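Local coordinates for zinc-binding protein TroA (Treponema pallidum, PDB 1K0F) that captures zinc in the periplasm with high affinity and delivers it to the membrane permease of the TroABC transporter for import into the cytoplasm, at residues Q90-E95 with F174-G179; A213-S218 with I268-A273; A15-A20 with V24-L29. All coordinates share one frame; numbering follows the deposited sequence.

Contact 1 (Q90-E95 with F174-G179); sequences QRLSLE and FSRAYG
R176 reaches out from its helix to meet L92 and the backbone carbonyl of Q90 on a loop that leads into strand 93-94. The first bonds run straight toward that loop, chi1 (172°) setting CG opposite the main-chain nitrogen; CB and CG only approach it. A bend at chi3 (98°) then brings the chain alongside L92, the two side chains running past one another in opposite senses. CD lies about 3.2 Å and NE about 3.5 Å from L92 CD2, but that methyl is modelled implausibly close to NH1, so its position and both distances are doubtful. The contact rests more safely on L92 CG, which stands 3.7 Å above one face of the guanidinium, off toward the rim. The L92 side chain is also about 8 Å from that of the zinc ligand H102. The tip finishes on Q90: R176 NH2 donates to Q90 O at 2.5 Å, a very short bond with an N-H...O angle of 139°, so its exact length should not be pressed. The carbonyl oxygen sits at the guanidinium edge near its plane. One main-chain oxygen thus faces the charged end while a leucine lies over one face of the guanidinium, at the protein surface. The contact probably links the two lobes, as the fold of this family suggests. Helix 172-178, the source of R176, rests on the long helix 129-156 through F174 and Y178; on the other side Q90 NE2 bonds Y112 OH of helix 107-124.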
loop_
_atom_site.group_PDB
_atom_site.type_symbol
_atom_site.label_atom_id
_atom_site.label_comp_id
_atom_site.label_asym_id
_atom_site.label_seq_id
_atom_site.Cartn_x
_atom_site.Cartn_y
_atom_site.Cartn_z
ATOM N N GLN A 90 -6.546 -1.714 -16.172
ATOM C CA GLN A 90 -5.276 -1.400 -15.518
ATOM C C GLN A 90 -4.926 -2.194 -14.275
ATOM O O GLN A 90 -3.804 -2.109 -13.790
ATOM C CB GLN A 90 -5.224 0.089 -15.180
ATOM C CG GLN A 90 -4.615 0.925 -16.279
ATOM C CD GLN A 90 -5.086 2.361 -16.245
ATOM O OE1 GLN A 90 -4.274 3.282 -16.160
ATOM N NE2 GLN A 90 -6.400 2.563 -16.316
ATOM N N ARG A 91 -5.866 -2.964 -13.749
ATOM C CA ARG A 91 -5.578 -3.748 -12.557
ATOM C C ARG A 91 -4.918 -5.076 -12.894
ATOM O O ARG A 91 -5.498 -5.896 -13.600
ATOM C CB ARG A 91 -6.858 -4.015 -11.778
ATOM C CG ARG A 91 -8.016 -3.122 -12.142
ATOM C CD ARG A 91 -9.254 -3.625 -11.453
ATOM N NE ARG A 91 -10.309 -2.629 -11.425
ATOM C CZ ARG A 91 -11.468 -2.811 -10.810
ATOM N NH1 ARG A 91 -11.713 -3.954 -10.176
ATOM N NH2 ARG A 91 -12.381 -1.856 -10.837
ATOM N N LEU A 92 -3.705 -5.292 -12.393
ATOM C CA LEU A 92 -3.013 -6.547 -12.658
ATOM C C LEU A 92 -3.853 -7.663 -12.060
ATOM O O LEU A 92 -4.567 -7.461 -11.077
ATOM C CB LEU A 92 -1.620 -6.572 -12.008
ATOM C CG LEU A 92 -0.599 -5.473 -12.309
ATOM C CD1 LEU A 92 0.715 -5.797 -11.618
ATOM C CD2 LEU A 92 -0.400 -5.355 -13.793
ATOM N N SER A 93 -3.792 -8.837 -12.671
ATOM C CA SER A 93 -4.532 -9.971 -12.156
ATOM C C SER A 93 -3.535 -11.003 -11.669
ATOM O O SER A 93 -2.327 -10.874 -11.897
ATOM C CB SER A 93 -5.413 -10.594 -13.234
ATOM O OG SER A 93 -6.086 -11.731 -12.723
ATOM N N LEU A 94 -4.049 -12.025 -10.998
ATOM C CA LEU A 94 -3.223 -13.106 -10.475
ATOM C C LEU A 94 -3.909 -14.406 -10.880
ATOM O O LEU A 94 -5.006 -14.718 -10.406
ATOM C CB LEU A 94 -3.116 -13.005 -8.951
ATOM C CG LEU A 94 -2.173 -11.920 -8.412
ATOM C CD1 LEU A 94 -2.939 -10.642 -8.124
ATOM C CD2 LEU A 94 -1.507 -12.448 -7.157
ATOM N N GLU A 95 -3.276 -15.150 -11.780
ATOM C CA GLU A 95 -3.857 -16.399 -12.243
ATOM C C GLU A 95 -5.241 -16.052 -12.772
ATOM O O GLU A 95 -6.144 -16.891 -12.777
ATOM C CB GLU A 95 -3.979 -17.387 -11.077
ATOM C CG GLU A 95 -3.267 -18.714 -11.291
ATOM C CD GLU A 95 -1.805 -18.543 -11.664
ATOM O OE1 GLU A 95 -0.933 -18.852 -10.818
ATOM O OE2 GLU A 95 -1.533 -18.103 -12.805
ATOM N N PHE A 174 4.211 -1.748 -8.649
ATOM C CA PHE A 174 5.453 -1.023 -8.429
ATOM C C PHE A 174 6.450 -1.514 -9.482
ATOM O O PHE A 174 7.188 -0.725 -10.078
ATOM C CB PHE A 174 5.983 -1.294 -7.013
ATOM C CG PHE A 174 7.336 -0.694 -6.741
ATOM C CD1 PHE A 174 7.459 0.639 -6.359
ATOM C CD2 PHE A 174 8.492 -1.466 -6.881
ATOM C CE1 PHE A 174 8.709 1.194 -6.123
ATOM C CE2 PHE A 174 9.746 -0.923 -6.648
ATOM C CZ PHE A 174 9.859 0.407 -6.270
ATOM N N SER A 175 6.449 -2.823 -9.715
ATOM C CA SER A 175 7.339 -3.419 -10.692
ATOM C C SER A 175 6.923 -2.980 -12.089
ATOM O O SER A 175 7.749 -2.500 -12.866
ATOM C CB SER A 175 7.294 -4.948 -10.582
ATOM O OG SER A 175 6.279 -5.514 -11.403
ATOM N N ARG A 176 5.636 -3.126 -12.395
ATOM C CA ARG A 176 5.112 -2.760 -13.705
ATOM C C ARG A 176 5.292 -1.276 -14.016
ATOM O O ARG A 176 5.530 -0.899 -15.162
ATOM C CB ARG A 176 3.628 -3.127 -13.790
ATOM C CG ARG A 176 2.926 -2.612 -15.034
ATOM C CD ARG A 176 1.495 -3.106 -15.099
ATOM N NE ARG A 176 0.560 -2.102 -14.604
ATOM C CZ ARG A 176 -0.762 -2.165 -14.746
ATOM N NH1 ARG A 176 -1.321 -3.190 -15.372
ATOM N NH2 ARG A 176 -1.528 -1.191 -14.265
ATOM N N ALA A 177 5.210 -0.444 -12.981
ATOM C CA ALA A 177 5.313 1.006 -13.138
ATOM C C ALA A 177 6.715 1.553 -13.314
ATOM O O ALA A 177 6.982 2.293 -14.258
ATOM C CB ALA A 177 4.652 1.701 -11.957
ATOM N N TYR A 178 7.611 1.177 -12.409
ATOM C CA TYR A 178 8.976 1.678 -12.443
ATOM C C TYR A 178 10.058 0.654 -12.790
ATOM O O TYR A 178 11.250 0.924 -12.617
ATOM C CB TYR A 178 9.260 2.355 -11.102
ATOM C CG TYR A 178 8.055 3.126 -10.607
ATOM C CD1 TYR A 178 7.806 4.426 -11.048
ATOM C CD2 TYR A 178 7.122 2.532 -9.756
ATOM C CE1 TYR A 178 6.657 5.115 -10.663
ATOM C CE2 TYR A 178 5.967 3.216 -9.364
ATOM C CZ TYR A 178 5.743 4.504 -9.825
ATOM O OH TYR A 178 4.601 5.176 -9.465
ATOM N N GLY A 179 9.638 -0.511 -13.283
ATOM C CA GLY A 179 10.578 -1.553 -13.682
ATOM C C GLY A 179 11.451 -2.164 -12.600
ATOM O O GLY A 179 12.581 -1.731 -12.369
#

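Contact 2 (A213-S218 with I268-A273); sequences AIFIES and IDTIVA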
loop_
_atom_site.group_PDB
_atom_site.type_symbol
_atom_site.label_atom_id
_atom_site.label_comp_id
_atom_site.label_asym_id
_atom_site.label_seq_id
_atom_site.Cartn_x
_atom_site.Cartn_y
_atom_site.Cartn_z
ATOM N N ALA A 213 20.563 -6.772 -1.345
ATOM C CA ALA A 213 19.620 -6.690 -0.250
ATOM C C ALA A 213 18.193 -7.123 -0.557
ATOM O O ALA A 213 17.719 -7.018 -1.679
ATOM C CB ALA A 213 19.610 -5.257 0.308
ATOM N N ILE A 214 17.527 -7.619 0.478
ATOM C CA ILE A 214 16.136 -8.038 0.424
ATOM C C ILE A 214 15.502 -7.107 1.459
ATOM O O ILE A 214 16.224 -6.516 2.258
ATOM C CB ILE A 214 15.968 -9.531 0.845
ATOM C CG1 ILE A 214 16.734 -9.822 2.136
ATOM C CG2 ILE A 214 16.477 -10.443 -0.268
ATOM C CD1 ILE A 214 16.303 -11.097 2.820
ATOM N N PHE A 215 14.180 -6.966 1.464
ATOM C CA PHE A 215 13.553 -6.053 2.416
ATOM C C PHE A 215 12.478 -6.598 3.336
ATOM O O PHE A 215 11.739 -7.517 2.998
ATOM C CB PHE A 215 12.982 -4.852 1.669
ATOM C CG PHE A 215 14.006 -4.101 0.882
ATOM C CD1 PHE A 215 14.612 -4.685 -0.226
ATOM C CD2 PHE A 215 14.408 -2.833 1.274
ATOM C CE1 PHE A 215 15.611 -4.019 -0.929
ATOM C CE2 PHE A 215 15.413 -2.153 0.576
ATOM C CZ PHE A 215 16.015 -2.748 -0.528
ATOM N N ILE A 216 12.397 -6.011 4.519
ATOM C CA ILE A 216 11.385 -6.389 5.490
ATOM C C ILE A 216 10.187 -5.514 5.164
ATOM O O ILE A 216 10.215 -4.723 4.223
ATOM C CB ILE A 216 11.831 -6.099 6.958
ATOM C CG1 ILE A 216 12.970 -5.087 6.974
ATOM C CG2 ILE A 216 12.290 -7.391 7.644
ATOM C CD1 ILE A 216 13.299 -4.586 8.338
ATOM N N GLU A 217 9.130 -5.647 5.945
ATOM C CA GLU A 217 7.956 -4.846 5.718
ATOM C C GLU A 217 7.293 -4.563 7.032
ATOM O O GLU A 217 7.332 -5.378 7.942
ATOM C CB GLU A 217 6.999 -5.565 4.798
ATOM C CG GLU A 217 7.414 -5.500 3.354
ATOM C CD GLU A 217 6.412 -6.166 2.461
ATOM O OE1 GLU A 217 6.757 -6.508 1.313
ATOM O OE2 GLU A 217 5.268 -6.354 2.917
ATOM N N SER A 218 6.682 -3.392 7.116
ATOM C CA SER A 218 6.015 -2.958 8.324
ATOM C C SER A 218 4.783 -3.773 8.708
ATOM O O SER A 218 4.440 -3.840 9.889
ATOM C CB SER A 218 5.615 -1.493 8.173
ATOM O OG SER A 218 5.577 -1.143 6.806
ATOM N N ILE A 268 11.178 3.693 -2.195
ATOM C CA ILE A 268 12.172 3.805 -3.264
ATOM C C ILE A 268 13.535 4.229 -2.733
ATOM O O ILE A 268 14.571 3.760 -3.210
ATOM C CB ILE A 268 11.723 4.816 -4.356
ATOM C CG1 ILE A 268 12.276 4.381 -5.703
ATOM C CG2 ILE A 268 12.216 6.227 -4.042
ATOM C CD1 ILE A 268 11.618 3.149 -6.226
ATOM N N ASP A 269 13.552 5.112 -1.744
ATOM C CA ASP A 269 14.825 5.539 -1.200
ATOM C C ASP A 269 15.489 4.276 -0.695
ATOM O O ASP A 269 16.446 3.790 -1.278
ATOM C CB ASP A 269 14.608 6.529 -0.049
ATOM C CG ASP A 269 14.272 7.923 -0.541
ATOM O OD1 ASP A 269 13.847 8.050 -1.701
ATOM O OD2 ASP A 269 14.429 8.887 0.237
ATOM N N THR A 270 14.944 3.729 0.385
ATOM C CA THR A 270 15.473 2.519 1.002
ATOM C C THR A 270 15.896 1.441 0.012
ATOM O O THR A 270 16.984 0.871 0.128
ATOM C CB THR A 270 14.434 1.917 1.957
ATOM O OG1 THR A 270 14.281 2.785 3.086
ATOM C CG2 THR A 270 14.868 0.532 2.428
ATOM N N ILE A 271 15.041 1.176 -0.970
ATOM C CA ILE A 271 15.309 0.132 -1.951
ATOM C C ILE A 271 16.517 0.390 -2.837
ATOM O O ILE A 271 17.518 -0.326 -2.743
ATOM C CB ILE A 271 14.074 -0.127 -2.833
ATOM C CG1 ILE A 271 12.964 -0.760 -1.990
ATOM C CG2 ILE A 271 14.430 -1.061 -3.993
ATOM C CD1 ILE A 271 11.663 -0.883 -2.716
ATOM N N VAL A 272 16.423 1.391 -3.707
ATOM C CA VAL A 272 17.543 1.713 -4.586
ATOM C C VAL A 272 18.806 1.875 -3.732
ATOM O O VAL A 272 19.863 1.330 -4.059
ATOM C CB VAL A 272 17.283 3.011 -5.412
ATOM C CG1 VAL A 272 16.093 2.813 -6.325
ATOM C CG2 VAL A 272 17.054 4.194 -4.498
ATOM N N ALA A 273 18.694 2.611 -2.631
ATOM C CA ALA A 273 19.834 2.793 -1.753
ATOM C C ALA A 273 20.400 1.406 -1.478
ATOM O O ALA A 273 21.534 1.093 -1.847
ATOM C CB ALA A 273 19.399 3.444 -0.453
#
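The ring of F215 on strand 213-217 meets T270 and I271 on helix 260-273. I271 lies over one face: its CG1 is 4.0 Å from the ring centroid and 18° off the ring normal, a CH-pi contact displaced somewhat toward the rim. The main chain of the helix is close too, with F215 CZ 3.3 Å from I271 CA. T270 approaches near the ring plane instead, bringing its methyl CG2 to 3.3 Å from F215 CE2, and its carbonyl oxygen also lies in plane at the edge. Two torsions set this up. F215 chi1 of -58° places CG beside the backbone N and carries the ring from the strand to the helix, while T270 chi1 of -69° puts CG2 anti to its own backbone N and thus on the ring side. The hydroxyl OG1 is engaged elsewhere, with H266 O one turn earlier in the helix.

Farther out, L164 of strand 163-166 and L245 of strand 240-245 touch both F215 and I271, so helix 260-273 packs on strands 163-166, 213-217 and 240-245 of the C-terminal lobe. F215 also shares a backbone hydrogen bond with V165. Two residues along, E217 OE2 is hydrogen-bonded to S247 OG and to ND1 of H168, which places E217 in the second shell of the zinc site.

Chemically the helix is joined to the strand by dispersion and CH-pi contacts, and the edge oxygen probably gains a weak electrostatic attraction to the ring's CH rim. Such a buried, apolar join depends on shape rather than on directional polar bonds.

Contact 3 (A15-A20 with V24-L29); sequences AVKNIA and VHLKGL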
loop_
_atom_site.group_PDB
_atom_site.type_symbol
_atom_site.label_atom_id
_atom_site.label_comp_id
_atom_site.label_asym_id
_atom_site.label_seq_id
_atom_site.Cartn_x
_atom_site.Cartn_y
_atom_site.Cartn_z
ATOM N N ALA A 15 -5.006 10.616 1.849
ATOM C CA ALA A 15 -5.694 11.354 0.807
ATOM C C ALA A 15 -6.803 12.195 1.424
ATOM O O ALA A 15 -7.055 13.319 0.998
ATOM C CB ALA A 15 -6.258 10.398 -0.202
ATOM N N VAL A 16 -7.462 11.653 2.439
ATOM C CA VAL A 16 -8.535 12.365 3.112
ATOM C C VAL A 16 -7.958 13.611 3.792
ATOM O O VAL A 16 -8.388 14.725 3.524
ATOM C CB VAL A 16 -9.215 11.459 4.169
ATOM C CG1 VAL A 16 -10.063 12.288 5.117
ATOM C CG2 VAL A 16 -10.074 10.418 3.481
ATOM N N LYS A 17 -6.979 13.398 4.668
ATOM C CA LYS A 17 -6.321 14.475 5.399
ATOM C C LYS A 17 -5.974 15.672 4.518
ATOM O O LYS A 17 -6.312 16.818 4.824
ATOM C CB LYS A 17 -5.039 13.947 6.046
ATOM C CG LYS A 17 -5.286 12.955 7.163
ATOM C CD LYS A 17 -4.176 12.975 8.180
ATOM C CE LYS A 17 -3.344 11.709 8.094
ATOM N NZ LYS A 17 -3.412 10.929 9.357
ATOM N N ASN A 18 -5.294 15.388 3.417
ATOM C CA ASN A 18 -4.866 16.420 2.490
ATOM C C ASN A 18 -6.034 17.148 1.851
ATOM O O ASN A 18 -5.981 18.366 1.687
ATOM C CB ASN A 18 -3.985 15.804 1.414
ATOM C CG ASN A 18 -2.643 15.360 1.946
ATOM O OD1 ASN A 18 -1.786 16.182 2.250
ATOM N ND2 ASN A 18 -2.457 14.057 2.077
ATOM N N ILE A 19 -7.075 16.397 1.496
ATOM C CA ILE A 19 -8.276 16.944 0.855
ATOM C C ILE A 19 -9.280 17.566 1.825
ATOM O O ILE A 19 -9.562 18.755 1.747
ATOM C CB ILE A 19 -9.034 15.868 0.030
ATOM C CG1 ILE A 19 -8.103 15.274 -1.030
ATOM C CG2 ILE A 19 -10.249 16.494 -0.634
ATOM C CD1 ILE A 19 -8.496 13.911 -1.497
ATOM N N ALA A 20 -9.832 16.755 2.723
ATOM C CA ALA A 20 -10.806 17.253 3.697
ATOM C C ALA A 20 -10.166 18.120 4.774
ATOM O O ALA A 20 -10.788 19.067 5.265
ATOM C CB ALA A 20 -11.543 16.087 4.351
ATOM N N VAL A 24 -13.375 17.538 8.360
ATOM C CA VAL A 24 -14.011 16.292 8.741
ATOM C C VAL A 24 -13.299 15.715 9.936
ATOM O O VAL A 24 -12.200 16.132 10.288
ATOM C CB VAL A 24 -14.003 15.220 7.584
ATOM C CG1 VAL A 24 -14.487 15.834 6.295
ATOM C CG2 VAL A 24 -12.606 14.635 7.391
ATOM N N HIS A 25 -13.963 14.775 10.582
ATOM C CA HIS A 25 -13.368 14.091 11.699
ATOM C C HIS A 25 -12.940 12.821 10.994
ATOM O O HIS A 25 -13.767 12.158 10.363
ATOM C CB HIS A 25 -14.418 13.816 12.762
ATOM C CG HIS A 25 -14.676 14.986 13.650
ATOM N ND1 HIS A 25 -15.860 15.692 13.627
ATOM C CD2 HIS A 25 -13.898 15.588 14.582
ATOM C CE1 HIS A 25 -15.799 16.677 14.513
ATOM N NE2 HIS A 25 -14.619 16.635 15.104
ATOM N N LEU A 26 -11.655 12.496 11.062
ATOM C CA LEU A 26 -11.156 11.317 10.378
ATOM C C LEU A 26 -10.616 10.245 11.301
ATOM O O LEU A 26 -9.921 10.523 12.262
ATOM C CB LEU A 26 -10.073 11.726 9.382
ATOM C CG LEU A 26 -9.023 10.680 8.991
ATOM C CD1 LEU A 26 -9.691 9.493 8.305
ATOM C CD2 LEU A 26 -7.996 11.327 8.068
ATOM N N LYS A 27 -10.942 9.003 10.993
ATOM C CA LYS A 27 -10.467 7.899 11.795
ATOM C C LYS A 27 -9.792 6.862 10.903
ATOM O O LYS A 27 -10.441 6.220 10.071
ATOM C CB LYS A 27 -11.638 7.276 12.569
ATOM C CG LYS A 27 -11.346 5.891 13.152
ATOM C CD LYS A 27 -10.729 5.993 14.543
ATOM C CE LYS A 27 -9.727 4.857 14.834
ATOM N NZ LYS A 27 -10.212 3.982 15.932
ATOM N N GLY A 28 -8.483 6.719 11.065
ATOM C CA GLY A 28 -7.749 5.737 10.291
ATOM C C GLY A 28 -7.859 4.414 11.024
ATOM O O GLY A 28 -7.253 4.232 12.080
ATOM N N LEU A 29 -8.642 3.488 10.476
ATOM C CA LEU A 29 -8.838 2.183 11.109
ATOM C C LEU A 29 -7.599 1.290 11.164
ATOM O O LEU A 29 -7.389 0.576 12.146
ATOM C CB LEU A 29 -9.962 1.428 10.412
ATOM C CG LEU A 29 -11.356 1.892 10.835
ATOM C CD1 LEU A 29 -12.382 0.848 10.416
ATOM C CD2 LEU A 29 -11.385 2.121 12.340
#
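No ring or other flat group takes part where V16, K17 and A20 of helix 10-20 meet V24 and L26 of strand 25-28 and its approach; the faces in contact are built from methyls and methylenes. A20 CB nestles against both branches of V24, 3.5 Å from V24 CG1 and equally 3.5 Å from V24 CG2. With V24 chi1 at -49° for CG1, CG2 falls between the backbone N and the carbonyl carbon, from where it also reaches V16 CG1 at 4.1 Å. V16 and L26 point at one another tip to tip, V16 CG1 standing 3.7 Å from L26 CD2. K17 crosses the same leucine branch at about a right angle, its CG only 3.3 Å from L26 CD2, so the first methylenes of the exposed lysine lie across the L26 methyl at the margin of the apolar cluster. Behind, V16 and L26 both touch T7 and V24 touches V5, on strand 4-7, while helices 107-124 and 129-156 flank the helix through L121 and F132 against A20. Strand 4-7, helix 10-20 and strand 25-28 form a beta-alpha-beta crossover, the helix packed on a parallel sheet with strand 25-28 at its edge.

Contact 3 comes first along the chain, then contact 1, then contact 2. Contact 3 lies in the lobe built on the four-stranded parallel sheet; contact 2 lies in the other lobe, their centres 28 Å apart on opposite sides of the chain's centre. Contact 1 probably lies between the lobes, its centre about 19 Å from that of contact 2 and about 28 Å from that of contact 3. Contacts 1 and 2 touch directly, F174 CZ meeting I268 CD1 at 3.3 Å, whereas contact 3 stays about 13 Å or more, nearest atoms, from either. The long helix 129-156 packs beside all three. The zinc-free protein is closed, and the donors of H37, H102, H168 and D248 face one vacant point.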